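Local coordinates for putative lipoprotein (Campylobacter jejuni subsp. jejuni, PDB 4GIO) that is of unknown function but is a putative lipoprotein with a novel variant of the immunoglobulin fold, at residues V14-G17 / S23-K26; F40-R45 / N97-E102. All coordinates share one frame; numbering follows the deposited sequence.

Interaction 1 (V14-G17 / S23-K26)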
loop_
_atom_site.group_PDB
_atom_site.type_symbol
_atom_site.label_atom_id
_atom_site.label_comp_id
_atom_site.label_asym_id
_atom_site.label_seq_id
_atom_site.Cartn_x
_atom_site.Cartn_y
_atom_site.Cartn_z
ATOM N N VAL A 14 7.316 0.080 0.224
ATOM C CA VAL A 14 6.592 -0.285 -0.978
ATOM C C VAL A 14 7.509 -1.127 -1.855
ATOM O O VAL A 14 8.613 -0.715 -2.155
ATOM C CB VAL A 14 6.102 0.935 -1.714
ATOM C CG1 VAL A 14 5.080 0.497 -2.872
ATOM C CG2 VAL A 14 5.490 1.876 -0.767
ATOM N N ILE A 15 7.095 -2.343 -2.184
ATOM C CA ILE A 15 7.934 -3.252 -2.940
ATOM C C ILE A 15 7.278 -3.430 -4.328
ATOM O O ILE A 15 6.179 -3.998 -4.433
ATOM C CB ILE A 15 7.961 -4.614 -2.266
ATOM C CG1 ILE A 15 8.497 -4.422 -0.834
ATOM C CG2 ILE A 15 8.869 -5.597 -3.077
ATOM C CD1 ILE A 15 8.092 -5.556 0.076
ATOM N N LEU A 16 7.956 -2.983 -5.369
ATOM C CA LEU A 16 7.429 -3.061 -6.768
ATOM C C LEU A 16 8.024 -4.202 -7.538
ATOM O O LEU A 16 9.223 -4.406 -7.496
ATOM C CB LEU A 16 7.782 -1.761 -7.505
ATOM C CG LEU A 16 7.394 -0.432 -6.897
ATOM C CD1 LEU A 16 7.842 0.654 -7.878
ATOM C CD2 LEU A 16 5.866 -0.388 -6.746
ATOM N N GLY A 17 7.212 -4.931 -8.311
ATOM C CA GLY A 17 7.714 -5.991 -9.119
ATOM C C GLY A 17 8.560 -5.434 -10.302
ATOM O O GLY A 17 8.473 -4.242 -10.648
ATOM N N SER A 23 9.307 4.638 -10.978
ATOM C CA SER A 23 8.735 5.916 -10.592
ATOM C C SER A 23 7.227 5.821 -10.359
ATOM O O SER A 23 6.582 6.841 -10.221
ATOM C CB SER A 23 9.047 7.023 -11.619
ATOM O OG SER A 23 8.226 6.878 -12.799
ATOM N N LEU A 24 6.672 4.610 -10.348
ATOM C CA LEU A 24 5.210 4.431 -10.094
ATOM C C LEU A 24 4.733 5.093 -8.825
ATOM O O LEU A 24 3.721 5.788 -8.816
ATOM C CB LEU A 24 4.812 2.956 -10.014
ATOM C CG LEU A 24 3.272 2.731 -9.972
ATOM C CD1 LEU A 24 2.605 3.147 -11.292
ATOM C CD2 LEU A 24 3.056 1.253 -9.723
ATOM N N VAL A 25 5.485 4.891 -7.745
ATOM C CA VAL A 25 5.100 5.475 -6.454
ATOM C C VAL A 25 5.614 6.918 -6.336
ATOM O O VAL A 25 6.815 7.132 -6.350
ATOM C CB VAL A 25 5.672 4.635 -5.277
ATOM C CG1 VAL A 25 5.323 5.295 -3.949
ATOM C CG2 VAL A 25 5.107 3.206 -5.336
ATOM N N LYS A 26 4.710 7.864 -6.223
ATOM C CA LYS A 26 5.028 9.303 -6.100
ATOM C C LYS A 26 5.447 9.677 -4.683
ATOM O O LYS A 26 6.458 10.365 -4.465
ATOM C CB LYS A 26 3.799 10.110 -6.515
ATOM C CG LYS A 26 3.619 10.267 -8.057
ATOM C CD LYS A 26 4.404 9.210 -8.904
ATOM C CE LYS A 26 5.650 9.853 -9.510
ATOM N NZ LYS A 26 5.949 9.301 -10.832
#
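V25 presents one methyl, CG2, to the shallow dip between the side chains of V14 and L16. On one side of that dip, V14 CG1 meets V25 CG2 tip to tip, 3.7 Å away. On the other, L16 CD2 lies 3.9 Å from V25 CG2 as the two side chains pass at a slant. Since V14 CG1 and L16 CD2 are themselves only 4.1 Å apart, the V25 methyl sits in the dip between the two, touching both. V25 sets CG1 anti to its backbone N (chi1 177°), which leaves CG2 anti to the carbonyl carbon, beside the N, and turned to the two side chains. L16 has a second use: its other methyl, CD1, lies 4.4 Å from L24 CB, a looser touch that extends the contact by one residue. This is sandwich packing near one end of the domain, joining the short strand 14-16 of one sheet to the start of strand 25-32 in the other; I103 also touches V14 and L16, and V42 and L44 touch V25. Everything that meets here is aliphatic, so the two segments are matched by shape and by the burial of carbon surface, without directional bonds between them.

Interaction 2 (F40-R45 / N97-E102)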
loop_
_atom_site.group_PDB
_atom_site.type_symbol
_atom_site.label_atom_id
_atom_site.label_comp_id
_atom_site.label_asym_id
_atom_site.label_seq_id
_atom_site.Cartn_x
_atom_site.Cartn_y
_atom_site.Cartn_z
ATOM N N PHE A 40 -2.744 4.613 5.883
ATOM C CA PHE A 40 -1.677 5.067 4.990
ATOM C C PHE A 40 -2.262 5.476 3.668
ATOM O O PHE A 40 -3.376 5.026 3.308
ATOM C CB PHE A 40 -0.514 4.057 4.863
ATOM C CG PHE A 40 -0.851 2.783 4.120
ATOM C CD1 PHE A 40 -0.892 2.760 2.713
ATOM C CD2 PHE A 40 -1.118 1.590 4.828
ATOM C CE1 PHE A 40 -1.178 1.578 2.023
ATOM C CE2 PHE A 40 -1.414 0.341 4.146
ATOM C CZ PHE A 40 -1.422 0.361 2.718
ATOM N N GLU A 41 -1.519 6.328 2.935
ATOM C CA GLU A 41 -1.934 6.783 1.580
ATOM C C GLU A 41 -0.746 6.669 0.682
ATOM O O GLU A 41 0.341 7.127 1.057
ATOM C CB GLU A 41 -2.352 8.250 1.558
ATOM C CG GLU A 41 -3.760 8.471 2.052
ATOM C CD GLU A 41 -4.175 9.986 2.151
ATOM O OE1 GLU A 41 -5.262 10.265 2.764
ATOM O OE2 GLU A 41 -3.434 10.871 1.614
ATOM N N VAL A 42 -0.911 6.004 -0.449
ATOM C CA VAL A 42 0.199 5.863 -1.388
ATOM C C VAL A 42 -0.328 6.530 -2.666
ATOM O O VAL A 42 -1.440 6.243 -3.093
ATOM C CB VAL A 42 0.574 4.407 -1.607
ATOM C CG1 VAL A 42 1.707 4.228 -2.700
ATOM C CG2 VAL A 42 1.022 3.730 -0.255
ATOM N N ILE A 43 0.459 7.420 -3.264
ATOM C CA ILE A 43 0.023 8.068 -4.491
ATOM C C ILE A 43 0.801 7.386 -5.635
ATOM O O ILE A 43 2.029 7.246 -5.568
ATOM C CB ILE A 43 0.292 9.578 -4.475
ATOM C CG1 ILE A 43 -0.502 10.212 -3.338
ATOM C CG2 ILE A 43 -0.126 10.216 -5.878
ATOM C CD1 ILE A 43 -0.158 11.647 -3.064
ATOM N N LEU A 44 0.054 6.964 -6.656
ATOM C CA LEU A 44 0.601 6.249 -7.808
ATOM C C LEU A 44 0.346 7.090 -9.065
ATOM O O LEU A 44 -0.656 7.808 -9.126
ATOM C CB LEU A 44 -0.069 4.881 -7.961
ATOM C CG LEU A 44 0.030 3.980 -6.696
ATOM C CD1 LEU A 44 -0.811 2.769 -6.829
ATOM C CD2 LEU A 44 1.484 3.537 -6.368
ATOM N N ARG A 45 1.272 7.046 -10.020
ATOM C CA ARG A 45 0.981 7.556 -11.389
ATOM C C ARG A 45 1.848 6.973 -12.490
ATOM O O ARG A 45 3.041 6.673 -12.298
ATOM C CB ARG A 45 0.901 9.082 -11.569
ATOM C CG ARG A 45 1.670 9.917 -10.652
ATOM C CD ARG A 45 1.933 11.350 -11.306
ATOM N NE ARG A 45 1.013 12.427 -10.956
ATOM C CZ ARG A 45 0.043 12.853 -11.764
ATOM N NH1 ARG A 45 -0.735 13.837 -11.397
ATOM N NH2 ARG A 45 -0.138 12.272 -12.937
ATOM N N ASN A 97 1.476 -0.224 13.467
ATOM C CA ASN A 97 2.210 1.072 13.528
ATOM C C ASN A 97 2.968 1.361 12.240
ATOM O O ASN A 97 3.507 2.437 12.068
ATOM C CB ASN A 97 3.232 1.102 14.693
ATOM C CG ASN A 97 2.545 1.228 16.120
ATOM O OD1 ASN A 97 3.171 0.849 17.131
ATOM N ND2 ASN A 97 1.255 1.654 16.179
ATOM N N ASP A 98 3.054 0.372 11.350
ATOM C CA ASP A 98 3.658 0.585 10.047
ATOM C C ASP A 98 3.021 -0.430 9.064
ATOM O O ASP A 98 2.124 -1.199 9.442
ATOM C CB ASP A 98 5.177 0.407 10.185
ATOM C CG ASP A 98 5.975 0.996 8.962
ATOM O OD1 ASP A 98 5.363 1.654 8.045
ATOM O OD2 ASP A 98 7.220 0.708 8.912
ATOM N N PHE A 99 3.454 -0.445 7.818
ATOM C CA PHE A 99 2.830 -1.330 6.810
ATOM C C PHE A 99 3.892 -1.680 5.746
ATOM O O PHE A 99 4.922 -1.051 5.666
ATOM C CB PHE A 99 1.645 -0.609 6.128
ATOM C CG PHE A 99 2.085 0.537 5.176
ATOM C CD1 PHE A 99 2.406 1.792 5.679
ATOM C CD2 PHE A 99 2.159 0.348 3.786
ATOM C CE1 PHE A 99 2.798 2.869 4.854
ATOM C CE2 PHE A 99 2.541 1.439 2.908
ATOM C CZ PHE A 99 2.881 2.686 3.446
ATOM N N ARG A 100 3.612 -2.705 4.973
ATOM C CA ARG A 100 4.404 -3.056 3.786
ATOM C C ARG A 100 3.423 -3.285 2.643
ATOM O O ARG A 100 2.403 -3.910 2.831
ATOM C CB ARG A 100 5.194 -4.310 4.031
ATOM C CG ARG A 100 6.240 -4.620 2.980
ATOM C CD ARG A 100 7.162 -5.827 3.420
ATOM N NE ARG A 100 8.167 -5.278 4.352
ATOM C CZ ARG A 100 8.354 -5.659 5.615
ATOM N NH1 ARG A 100 7.691 -6.681 6.133
ATOM N NH2 ARG A 100 9.256 -5.008 6.343
ATOM N N LEU A 101 3.726 -2.744 1.463
ATOM C CA LEU A 101 2.819 -2.809 0.345
ATOM C C LEU A 101 3.528 -3.458 -0.837
ATOM O O LEU A 101 4.522 -2.931 -1.297
ATOM C CB LEU A 101 2.287 -1.415 -0.027
ATOM C CG LEU A 101 1.437 -1.311 -1.306
ATOM C CD1 LEU A 101 0.104 -2.106 -1.184
ATOM C CD2 LEU A 101 1.078 0.163 -1.617
ATOM N N GLU A 102 3.033 -4.587 -1.313
ATOM C CA GLU A 102 3.604 -5.142 -2.540
ATOM C C GLU A 102 2.729 -4.753 -3.754
ATOM O O GLU A 102 1.525 -4.784 -3.655
ATOM C CB GLU A 102 3.610 -6.679 -2.455
ATOM C CG GLU A 102 4.477 -7.199 -1.361
ATOM C CD GLU A 102 4.357 -8.733 -1.226
ATOM O OE1 GLU A 102 3.663 -9.341 -2.041
ATOM O OE2 GLU A 102 4.992 -9.335 -0.350
#
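F40 and F99 lay their rings flat on each other across the interior of a beta sandwich, here a variant of the immunoglobulin fold. The strands that carry them belong to different sheets; the axes of 40-44 and 98-102 come within 9.5 Å and run in broadly the same sense, 33° apart. At F40 the first segment begins with the stack: the planes are 7° apart and the centroids 3.7 Å, so the rings overlap with a modest slip. Each phenyl is swung into the crowded position between backbone N and carbonyl carbon, chi1 close to 70° in both, and this raises the rings off their strands face to face. F40 CB adds a CH-pi contact, 3.9 Å from the centroid of the F99 ring, and W58 meets the F40 ring at a steep angle. On the facing strand a classic beta bulge, N97 and D98 set against the single residue L59, comes just before F99. E41 points out of the sandwich, where its carboxylate makes a weak hydrogen bond to Q29. V42 returns to the interior and approaches the F99 ring obliquely, CG2 lying 4.2 Å from F99 CE2. The same methyl also meets L101, two residues beyond F99, tip to tip, with L101 CD2 3.8 Å from V42 CG2.

Interactions 1 and 2 illustrate how one sandwich interior is built from successive contacts between the same two sheets. Their centres lie about 9 Å apart, that of interaction 2 about 3 Å and that of interaction 1 about 10 Å from the centre of the chain. Backbone pairing joins them within each sheet: I15 N lies 2.8 Å from L101 O, a probable hydrogen bond between parallel neighbours, and K26 N lies 2.8 Å from I43 O, likewise probable, between antiparallel ones. Side chains continue the connection inside, where V25 of interaction 1 touches V42 of interaction 2. The aromatic stack thus passes into aliphatic packing toward the domain end.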